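Side-chain contact in transcriptional regulator, MarR/EmrR family (Clostridium acetobutylicum, PDB 3JW4), which probably binds DNA as a dimeric transcription factor of the MarR family, controlling gene expression through winged helix-turn-helix domains: residues Asn40-Arg45 / Thr75-Gly80. Residues are numbered along the deposited sequence; the frame is centred on the assembly and turned at random.
Sequences NSQQGR and TSMLQG
Met-77, a selenomethionine in this model, reaches from helix 74-83 to the first turn of helix 41-53, laying its CE methyl against Gln-42 and its CG-SE shaft beside Gln-43. Its chain runs out straight, with CG anti to the backbone N (chi1 175°) and chi2 also near trans, and bends only at the selenium, where a nearly eclipsed chi3 of -24° swings CE round to Gln-42. The methyl lies over the flat face of that amide rather than at its edge, Met-77 CE to Gln-42 CD 3.4 Å, and the two chains cross at about a right angle. Met-77 CE to Gln-42 CG, 3.3 Å, is short for two carbons, so the exact placing of CE is somewhat doubtful. Gln-43 takes the inner part of the chain: Gln-43 CA lies 3.9 Å from Met-77 SE, and Gln-43 CG passes Met-77 CG at 4.0 Å.

The amide of Gln-43 has two jobs. Gln-43 OE1 accepts a bent bond from Asn-40 N (2.9 Å), while Asn-40 OD1 accepts a nearly straight one from Gln-43 N (3.1 Å, 166°); both donors stand above the carbonyl planes. This capping box opens helix 41-53. Gln-43 NE2 faces the other helix and donates to a water, which donates in turn to Met-77 O.

Ala-72 touches both Gln-42 and Met-77, and Met-46 also packs on Met-77. This surface contact, with no touching residue fully buried, sets the start of helix 41-53 against what is probably the DNA-recognition helix. A nonpolar selenoether chain plus one water bridge makes it rely on shape more than on directional bonds.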
# COMPACT_ATOMS: atom_id res chain seq x y z
N ASN B 40 -8.27 13.53 1.44
CA ASN B 40 -7.41 12.37 1.33
C ASN B 40 -7.90 11.51 0.18
O ASN B 40 -9.00 11.70 -0.32
CB ASN B 40 -7.35 11.59 2.65
CG ASN B 40 -8.72 11.17 3.13
OD1 ASN B 40 -9.31 10.25 2.59
ND2 ASN B 40 -9.23 11.85 4.14
N SER B 41 -7.06 10.58 -0.25
CA SER B 41 -7.33 9.83 -1.46
C SER B 41 -8.56 8.90 -1.36
O SER B 41 -9.24 8.64 -2.38
CB SER B 41 -6.09 9.05 -1.87
OG SER B 41 -5.83 8.07 -0.91
N GLN B 42 -8.83 8.40 -0.16
CA GLN B 42 -9.97 7.53 0.05
C GLN B 42 -11.30 8.30 -0.13
O GLN B 42 -12.22 7.81 -0.79
CB GLN B 42 -9.86 6.82 1.41
CG GLN B 42 -11.16 6.25 1.95
CD GLN B 42 -10.98 4.98 2.81
OE1 GLN B 42 -10.04 4.87 3.64
NE2 GLN B 42 -11.90 4.01 2.61
N GLN B 43 -11.38 9.51 0.41
CA GLN B 43 -12.53 10.39 0.18
C GLN B 43 -12.72 10.68 -1.29
O GLN B 43 -13.82 10.66 -1.77
CB GLN B 43 -12.37 11.74 0.83
CG GLN B 43 -12.38 11.71 2.30
CD GLN B 43 -11.88 13.03 2.86
OE1 GLN B 43 -11.07 13.71 2.23
NE2 GLN B 43 -12.39 13.40 4.00
N GLY B 44 -11.62 10.96 -1.98
CA GLY B 44 -11.64 11.23 -3.42
C GLY B 44 -12.15 10.07 -4.24
O GLY B 44 -13.00 10.24 -5.10
N ARG B 45 -11.60 8.88 -3.99
CA ARG B 45 -12.10 7.64 -4.56
C ARG B 45 -13.59 7.40 -4.30
O ARG B 45 -14.34 6.99 -5.19
CB ARG B 45 -11.29 6.46 -3.99
CG ARG B 45 -10.24 5.91 -4.90
CD ARG B 45 -9.08 6.84 -5.22
NE ARG B 45 -8.84 6.80 -6.67
CZ ARG B 45 -7.66 6.84 -7.29
NH1 ARG B 45 -7.65 6.80 -8.62
NH2 ARG B 45 -6.52 6.93 -6.62
N THR B 75 -19.05 5.18 7.41
CA THR B 75 -20.14 5.99 7.94
C THR B 75 -19.62 7.37 8.25
O THR B 75 -20.22 8.36 7.87
CB THR B 75 -20.74 5.40 9.23
OG1 THR B 75 -21.15 4.05 8.98
CG2 THR B 75 -21.93 6.22 9.67
N SER B 76 -18.48 7.43 8.93
CA SER B 76 -17.89 8.72 9.27
C SER B 76 -17.52 9.53 8.02
O SER B 76 -17.72 10.74 7.95
CB SER B 76 -16.64 8.55 10.13
OG SER B 76 -16.20 9.84 10.56
N MSE B 77 -16.96 8.84 7.03
CA MSE B 77 -16.49 9.55 5.85
C MSE B 77 -17.69 10.10 5.06
O MSE B 77 -17.64 11.22 4.61
CB MSE B 77 -15.63 8.63 5.00
CG MSE B 77 -15.16 9.23 3.67
SE MSE B 77 -14.18 7.87 2.64
CE MSE B 77 -13.58 6.69 4.08
N LEU B 78 -18.78 9.32 4.95
CA LEU B 78 -20.00 9.79 4.30
C LEU B 78 -20.64 10.94 5.05
O LEU B 78 -21.10 11.90 4.43
CB LEU B 78 -21.04 8.66 4.13
CG LEU B 78 -20.72 7.60 3.08
CD1 LEU B 78 -21.74 6.48 3.14
CD2 LEU B 78 -20.70 8.20 1.63
N GLN B 79 -20.71 10.84 6.37
CA GLN B 79 -21.28 11.95 7.16
C GLN B 79 -20.45 13.22 6.92
O GLN B 79 -21.00 14.32 6.87
CB GLN B 79 -21.35 11.62 8.64
CG GLN B 79 -22.57 10.77 9.06
CD GLN B 79 -22.54 10.39 10.51
OE1 GLN B 79 -22.12 9.27 10.86
NE2 GLN B 79 -22.93 11.32 11.41
N GLY B 80 -19.14 13.05 6.79
CA GLY B 80 -18.23 14.19 6.60
C GLY B 80 -18.48 14.86 5.25
O GLY B 80 -18.71 16.06 5.19
O HOH W 1 -15.39 12.57 4.67